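PDB 4Q7F: 5' nucleotidase family protein from Staphylococcus aureus subsp. aureus, which belongs to the 5' nucleotidase family, pairing a metal-binding calcineurin-like phosphoesterase domain with a 5'-nucleotidase C-terminal domain. Local coordinates for residues Ala403-Phe411 against His431-Tyr442. Residues are numbered along the deposited sequence; the frame is centred on the assembly and turned at random.
Sequences AIERSAEYF and HFNYDIYGGVSY. With 3D1 ((2R,3S,5R)-5-(6-amino-9H-purin-9-yl)-tetrahydro-2-(hydroxymethyl)furan-3-ol), chain D.
Y434 lies against Y410 in an offset stack, ring centroids 4.8 Å apart and planes 24° from parallel, where helix 397-408 packs on edge strand 435-438 of a mixed sheet in the 5'-nucleotidase C-terminal domain. F411 turns its edge to the Y434 face, an offset edge-to-face pair with planes at 78°. Flat tyrosine and phenylalanine rings suit this buried end, completing an aromatic cluster with H431. The hydroxyl of Y410 reaches ND1 of H431 at 2.7 Å in a hydrogen bond near the imidazole plane; the trans chi1 of Y410 swings its ring away from the backbone N and toward H431. I404 uses both branches: CG1 sits over the centre of the Y437 ring, 3.7 Å from its centroid, while CG2 covers a face of Y442. A beta-branched aliphatic residue can thus serve two rings at once. Between the aromatic cluster and the I404 contacts, small S407 lets the backbone at Y434 come close, and its OG hydrogen-bonds OH of Y437 at 3.0 Å as well as OH of Y485. In the outer shell, R337 O binds the Y434 hydroxyl and R478 forms a salt bridge with D435. On the 3-10 segment 431-433, F432 lays its face on 3D1, with CD1 3.6 Å from C8. Y437 N donates to OH of Y442 (3.2 Å, N-H...O 166°), tying the ring that receives I404 CG2 to strand 435-438.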
ATOM      1  N   ALA A 403      12.561  -0.235 -19.369  1.00 19.17           N
ATOM      2  CA  ALA A 403      12.403  -0.146 -17.924  1.00 18.77           C
ATOM      3  C   ALA A 403      13.048   1.161 -17.445  1.00 18.41           C
ATOM      4  O   ALA A 403      12.460   1.871 -16.685  1.00 17.90           O
ATOM      5  CB  ALA A 403      13.046  -1.335 -17.239  1.00 18.71           C
ATOM      6  N   ILE A 404      14.227   1.515 -17.959  1.00 18.58           N
ATOM      7  CA  ILE A 404      14.866   2.761 -17.494  1.00 19.10           C
ATOM      8  C   ILE A 404      14.034   3.957 -17.980  1.00 19.34           C
ATOM      9  O   ILE A 404      13.958   4.956 -17.293  1.00 20.35           O
ATOM     10  CB  ILE A 404      16.351   2.875 -17.908  1.00 19.40           C
ATOM     11  CG1 ILE A 404      17.153   1.708 -17.332  1.00 20.08           C
ATOM     12  CG2 ILE A 404      16.957   4.153 -17.364  1.00 19.93           C
ATOM     13  CD1 ILE A 404      18.579   1.585 -17.854  1.00 20.53           C
ATOM     14  N   GLU A 405      13.402   3.852 -19.150  1.00 19.42           N
ATOM     15  CA  GLU A 405      12.562   4.945 -19.645  1.00 19.95           C
ATOM     16  C   GLU A 405      11.314   5.099 -18.731  1.00 20.08           C
ATOM     17  O   GLU A 405      10.813   6.202 -18.518  1.00 20.25           O
ATOM     18  CB  GLU A 405      12.138   4.687 -21.086  1.00 20.94           C
ATOM     19  CG  GLU A 405      13.262   4.766 -22.123  1.00 21.33           C
ATOM     20  CD  GLU A 405      13.732   6.179 -22.426  1.00 22.42           C
ATOM     21  OE1 GLU A 405      13.247   7.113 -21.780  1.00 23.55           O
ATOM     22  OE2 GLU A 405      14.618   6.386 -23.332  1.00 23.13           O
ATOM     23  N   ARG A 406      10.832   3.996 -18.180  1.00 20.48           N
ATOM     24  CA  ARG A 406       9.648   4.060 -17.295  1.00 20.86           C
ATOM     25  C   ARG A 406      10.039   4.860 -16.046  1.00 20.83           C
ATOM     26  O   ARG A 406       9.357   5.819 -15.698  1.00 21.72           O
ATOM     27  CB  ARG A 406       9.123   2.690 -16.956  1.00 20.62           C
ATOM     28  CG  ARG A 406       8.107   2.651 -15.792  1.00 20.94           C
ATOM     29  CD  ARG A 406       6.923   3.596 -15.946  1.00 21.35           C
ATOM     30  NE  ARG A 406       6.054   3.528 -14.759  1.00 22.09           N
ATOM     31  CZ  ARG A 406       5.181   4.464 -14.398  1.00 22.80           C
ATOM     32  NH1 ARG A 406       5.023   5.577 -15.130  1.00 22.81           N
ATOM     33  NH2 ARG A 406       4.461   4.291 -13.294  1.00 23.34           N
ATOM     34  N   SER A 407      11.156   4.492 -15.418  1.00 20.38           N
ATOM     35  CA  SER A 407      11.672   5.218 -14.270  1.00 20.28           C
ATOM     36  C   SER A 407      11.899   6.690 -14.617  1.00 20.32           C
ATOM     37  O   SER A 407      11.560   7.528 -13.826  1.00 20.73           O
ATOM     38  CB  SER A 407      12.986   4.606 -13.764  1.00 20.21           C
ATOM     39  OG  SER A 407      12.814   3.236 -13.440  1.00 20.88           O
ATOM     40  N   ALA A 408      12.502   6.994 -15.787  1.00 20.83           N
ATOM     41  CA  ALA A 408      12.772   8.374 -16.211  1.00 20.55           C
ATOM     42  C   ALA A 408      11.514   9.256 -16.328  1.00 21.27           C
ATOM     43  O   ALA A 408      11.618  10.500 -16.342  1.00 21.19           O
ATOM     44  CB  ALA A 408      13.600   8.400 -17.540  1.00 20.43           C
ATOM     45  N   GLU A 409      10.343   8.630 -16.417  1.00 22.05           N
ATOM     46  CA  GLU A 409       9.051   9.339 -16.448  1.00 23.04           C
ATOM     47  C   GLU A 409       8.771  10.041 -15.118  1.00 23.36           C
ATOM     48  O   GLU A 409       7.913  10.912 -15.038  1.00 23.81           O
ATOM     49  CB  GLU A 409       7.893   8.382 -16.730  1.00 23.05           C
ATOM     50  CG  GLU A 409       7.922   7.761 -18.110  1.00 22.64           C
ATOM     51  CD  GLU A 409       6.824   6.745 -18.309  1.00 23.26           C
ATOM     52  OE1 GLU A 409       5.864   6.711 -17.475  1.00 23.95           O
ATOM     53  OE2 GLU A 409       6.920   5.964 -19.277  1.00 22.68           O
ATOM     54  N   TYR A 410       9.489   9.619 -14.079  1.00 22.85           N
ATOM     55  CA  TYR A 410       9.399  10.200 -12.741  1.00 22.80           C
ATOM     56  C   TYR A 410       9.770  11.670 -12.724  1.00 23.17           C
ATOM     57  O   TYR A 410       9.331  12.391 -11.867  1.00 23.51           O
ATOM     58  CB  TYR A 410      10.370   9.463 -11.807  1.00 22.07           C
ATOM     59  CG  TYR A 410      10.431   9.990 -10.408  1.00 23.06           C
ATOM     60  CD1 TYR A 410       9.380   9.771  -9.523  1.00 23.13           C
ATOM     61  CD2 TYR A 410      11.545  10.667  -9.940  1.00 23.20           C
ATOM     62  CE1 TYR A 410       9.433  10.219  -8.226  1.00 24.07           C
ATOM     63  CE2 TYR A 410      11.595  11.128  -8.641  1.00 24.06           C
ATOM     64  CZ  TYR A 410      10.535  10.904  -7.795  1.00 24.53           C
ATOM     65  OH  TYR A 410      10.604  11.357  -6.506  1.00 25.21           O
ATOM     66  N   PHE A 411      10.594  12.110 -13.670  1.00 23.76           N
ATOM     67  CA  PHE A 411      11.048  13.477 -13.701  1.00 24.74           C
ATOM     68  C   PHE A 411      10.302  14.357 -14.697  1.00 26.77           C
ATOM     69  O   PHE A 411       9.698  13.881 -15.660  1.00 25.24           O
ATOM     70  CB  PHE A 411      12.544  13.550 -14.068  1.00 24.57           C
ATOM     71  CG  PHE A 411      13.453  12.829 -13.110  1.00 23.56           C
ATOM     72  CD1 PHE A 411      13.770  13.380 -11.885  1.00 24.27           C
ATOM     73  CD2 PHE A 411      14.019  11.619 -13.458  1.00 23.08           C
ATOM     74  CE1 PHE A 411      14.609  12.719 -11.004  1.00 24.18           C
ATOM     75  CE2 PHE A 411      14.855  10.952 -12.586  1.00 22.80           C
ATOM     76  CZ  PHE A 411      15.151  11.498 -11.359  1.00 22.94           C
ATOM     77  N   HIS A 431       6.532   7.777  -5.348  1.00 30.59           N
ATOM     78  CA  HIS A 431       7.993   7.820  -5.478  1.00 30.34           C
ATOM     79  C   HIS A 431       8.578   6.417  -5.546  1.00 29.06           C
ATOM     80  O   HIS A 431       9.660   6.210  -6.108  1.00 29.10           O
ATOM     81  CB  HIS A 431       8.652   8.573  -4.318  1.00 30.73           C
ATOM     82  CG  HIS A 431       8.116   9.951  -4.102  1.00 31.72           C
ATOM     83  ND1 HIS A 431       8.474  11.023  -4.891  1.00 30.77           N
ATOM     84  CD2 HIS A 431       7.257  10.437  -3.173  1.00 31.98           C
ATOM     85  CE1 HIS A 431       7.850  12.106  -4.465  1.00 32.28           C
ATOM     86  NE2 HIS A 431       7.106  11.775  -3.424  1.00 32.49           N
ATOM     87  N   PHE A 432       7.869   5.476  -4.944  1.00 28.86           N
ATOM     88  CA  PHE A 432       8.274   4.088  -4.944  1.00 28.62           C
ATOM     89  C   PHE A 432       8.219   3.441  -6.343  1.00 26.47           C
ATOM     90  O   PHE A 432       8.597   2.290  -6.501  1.00 25.53           O
ATOM     91  CB  PHE A 432       7.442   3.284  -3.943  1.00 29.67           C
ATOM     92  CG  PHE A 432       5.951   3.503  -4.050  1.00 31.03           C
ATOM     93  CD1 PHE A 432       5.234   3.047  -5.146  1.00 30.12           C
ATOM     94  CD2 PHE A 432       5.251   4.120  -3.008  1.00 33.02           C
ATOM     95  CE1 PHE A 432       3.864   3.237  -5.237  1.00 31.94           C
ATOM     96  CE2 PHE A 432       3.872   4.301  -3.084  1.00 34.46           C
ATOM     97  CZ  PHE A 432       3.175   3.852  -4.202  1.00 33.68           C
ATOM     98  N   ASN A 433       7.747   4.189  -7.338  1.00 25.26           N
ATOM     99  CA  ASN A 433       7.706   3.712  -8.709  1.00 24.49           C
ATOM    100  C   ASN A 433       8.879   4.218  -9.528  1.00 23.18           C
ATOM    101  O   ASN A 433       8.876   4.057 -10.726  1.00 22.88           O
ATOM    102  CB  ASN A 433       6.377   4.026  -9.398  1.00 25.59           C
ATOM    103  CG  ASN A 433       5.265   3.097  -8.957  1.00 27.27           C
ATOM    104  OD1 ASN A 433       5.513   2.045  -8.359  1.00 29.00           O
ATOM    105  ND2 ASN A 433       4.034   3.476  -9.248  1.00 28.96           N
ATOM    106  N   TYR A 434       9.849   4.855  -8.869  1.00 22.21           N
ATOM    107  CA  TYR A 434      11.083   5.280  -9.509  1.00 21.37           C
ATOM    108  C   TYR A 434      12.204   4.344  -9.094  1.00 21.35           C
ATOM    109  O   TYR A 434      12.446   4.155  -7.910  1.00 22.35           O
ATOM    110  CB  TYR A 434      11.465   6.701  -9.104  1.00 20.93           C
ATOM    111  CG  TYR A 434      12.836   7.117  -9.645  1.00 20.36           C
ATOM    112  CD1 TYR A 434      13.037   7.321 -10.994  1.00 19.60           C
ATOM    113  CD2 TYR A 434      13.905   7.329  -8.785  1.00 20.48           C
ATOM    114  CE1 TYR A 434      14.274   7.691 -11.474  1.00 19.46           C
ATOM    115  CE2 TYR A 434      15.140   7.722  -9.249  1.00 20.55           C
ATOM    116  CZ  TYR A 434      15.327   7.896 -10.593  1.00 19.82           C
ATOM    117  OH  TYR A 434      16.565   8.320 -11.023  1.00 19.68           O
ATOM    118  N   ASP A 435      12.936   3.808 -10.055  1.00 21.33           N
ATOM    119  CA  ASP A 435      14.027   2.879  -9.718  1.00 21.02           C
ATOM    120  C   ASP A 435      15.353   3.457 -10.056  1.00 21.34           C
ATOM    121  O   ASP A 435      15.504   4.206 -11.058  1.00 19.44           O
ATOM    122  CB  ASP A 435      13.873   1.526 -10.431  1.00 21.01           C
ATOM    123  CG  ASP A 435      12.773   0.652  -9.846  1.00 21.60           C
ATOM    124  OD1 ASP A 435      12.454   0.789  -8.652  1.00 22.20           O
ATOM    125  OD2 ASP A 435      12.256  -0.238 -10.576  1.00 21.52           O
ATOM    126  N   ILE A 436      16.312   3.122  -9.193  1.00 22.28           N
ATOM    127  CA  ILE A 436      17.708   3.456  -9.395  1.00 22.79           C
ATOM    128  C   ILE A 436      18.399   2.150  -9.785  1.00 22.92           C
ATOM    129  O   ILE A 436      18.265   1.135  -9.099  1.00 23.00           O
ATOM    130  CB  ILE A 436      18.387   4.043  -8.135  1.00 23.82           C
ATOM    131  CG1 ILE A 436      17.714   5.346  -7.686  1.00 24.11           C
ATOM    132  CG2 ILE A 436      19.863   4.276  -8.401  1.00 24.17           C
ATOM    133  CD1 ILE A 436      16.519   5.176  -6.774  1.00 25.00           C
ATOM    134  N   TYR A 437      19.153   2.177 -10.884  1.00 22.86           N
ATOM    135  CA  TYR A 437      19.786   0.973 -11.407  1.00 23.09           C
ATOM    136  C   TYR A 437      21.275   0.884 -11.138  1.00 23.62           C
ATOM    137  O   TYR A 437      21.983   1.882 -11.107  1.00 23.51           O
ATOM    138  CB  TYR A 437      19.567   0.884 -12.934  1.00 22.94           C
ATOM    139  CG  TYR A 437      18.110   0.849 -13.333  1.00 22.13           C
ATOM    140  CD1 TYR A 437      17.347   2.010 -13.360  1.00 21.23           C
ATOM    141  CD2 TYR A 437      17.507  -0.348 -13.738  1.00 22.55           C
ATOM    142  CE1 TYR A 437      16.009   1.985 -13.729  1.00 21.14           C
ATOM    143  CE2 TYR A 437      16.170  -0.385 -14.090  1.00 22.45           C
ATOM    144  CZ  TYR A 437      15.433   0.779 -14.083  1.00 21.38           C
ATOM    145  OH  TYR A 437      14.138   0.730 -14.457  1.00 21.82           O
ATOM    146  N   GLY A 438      21.735  -0.339 -10.958  1.00 24.71           N
ATOM    147  CA  GLY A 438      23.154  -0.629 -10.750  1.00 25.73           C
ATOM    148  C   GLY A 438      23.667  -1.612 -11.790  1.00 26.77           C
ATOM    149  O   GLY A 438      22.937  -2.516 -12.259  1.00 26.21           O
ATOM    150  N   GLY A 439      24.934  -1.450 -12.164  1.00 27.09           N
ATOM    151  CA  GLY A 439      25.526  -2.332 -13.129  1.00 28.08           C
ATOM    152  C   GLY A 439      25.423  -1.768 -14.519  1.00 27.47           C
ATOM    153  O   GLY A 439      26.087  -2.257 -15.422  1.00 27.77           O
ATOM    154  N   VAL A 440      24.588  -0.740 -14.681  1.00 26.67           N
ATOM    155  CA  VAL A 440      24.410  -0.077 -15.953  1.00 26.38           C
ATOM    156  C   VAL A 440      24.495   1.420 -15.702  1.00 25.61           C
ATOM    157  O   VAL A 440      23.907   1.918 -14.747  1.00 25.28           O
ATOM    158  CB  VAL A 440      23.056  -0.439 -16.622  1.00 25.99           C
ATOM    159  CG1 VAL A 440      21.871  -0.100 -15.744  1.00 25.45           C
ATOM    160  CG2 VAL A 440      22.893   0.241 -17.965  1.00 25.99           C
ATOM    161  N   SER A 441      25.274   2.117 -16.530  1.00 25.11           N
ATOM    162  CA  SER A 441      25.400   3.553 -16.449  1.00 24.85           C
ATOM    163  C   SER A 441      24.531   4.135 -17.557  1.00 23.87           C
ATOM    164  O   SER A 441      24.350   3.507 -18.603  1.00 25.78           O
ATOM    165  CB  SER A 441      26.864   4.015 -16.571  1.00 25.77           C
ATOM    166  OG  SER A 441      27.376   3.729 -17.837  1.00 26.76           O
ATOM    167  N   TYR A 442      24.012   5.335 -17.321  1.00 23.54           N
ATOM    168  CA  TYR A 442      23.068   5.989 -18.240  1.00 22.50           C
ATOM    169  C   TYR A 442      22.875   7.464 -17.936  1.00 22.14           C
ATOM    170  O   TYR A 442      23.216   7.964 -16.864  1.00 22.09           O
ATOM    171  CB  TYR A 442      21.704   5.274 -18.184  1.00 21.93           C
ATOM    172  CG  TYR A 442      21.141   5.125 -16.777  1.00 21.71           C
ATOM    173  CD1 TYR A 442      21.595   4.115 -15.929  1.00 22.52           C
ATOM    174  CD2 TYR A 442      20.131   5.970 -16.299  1.00 21.04           C
ATOM    175  CE1 TYR A 442      21.084   3.973 -14.635  1.00 22.15           C
ATOM    176  CE2 TYR A 442      19.623   5.827 -15.012  1.00 21.17           C
ATOM    177  CZ  TYR A 442      20.101   4.822 -14.184  1.00 21.73           C
ATOM    178  OH  TYR A 442      19.587   4.677 -12.896  1.00 21.71           O
TER
HETATM  179  O5' 3D1 D 603      -0.857   0.425  -5.946  1.00 45.63           O
HETATM  180  C5' 3D1 D 603       0.348  -0.172  -5.475  1.00 34.10           C
HETATM  181  C4' 3D1 D 603       0.154  -0.738  -4.078  1.00 35.52           C
HETATM  182  O4' 3D1 D 603       1.296  -1.536  -3.804  1.00 33.95           O
HETATM  183  C1' 3D1 D 603       2.111  -0.962  -2.778  1.00 34.49           C
HETATM  184  N9  3D1 D 603       3.544  -1.081  -3.166  1.00 33.32           N
HETATM  185  C4  3D1 D 603       4.244  -2.179  -2.917  1.00 30.75           C
HETATM  186  N3  3D1 D 603       3.950  -3.360  -2.327  1.00 27.83           N
HETATM  187  C2  3D1 D 603       4.889  -4.317  -2.212  1.00 30.70           C
HETATM  188  N1  3D1 D 603       6.157  -4.166  -2.682  1.00 30.26           N
HETATM  189  C6  3D1 D 603       6.578  -3.035  -3.293  1.00 29.05           C
HETATM  190  N6  3D1 D 603       7.855  -2.928  -3.751  1.00 26.14           N
HETATM  191  C5  3D1 D 603       5.593  -1.945  -3.462  1.00 29.37           C
HETATM  192  N7  3D1 D 603       5.582  -0.702  -3.985  1.00 28.15           N
HETATM  193  C8  3D1 D 603       4.337  -0.188  -3.815  1.00 32.30           C
HETATM  194  C2' 3D1 D 603       1.585   0.447  -2.542  1.00 36.00           C
HETATM  195  C3' 3D1 D 603       0.132   0.282  -2.946  1.00 37.87           C
HETATM  196  O3' 3D1 D 603      -0.599  -0.248  -1.820  1.00 38.25           O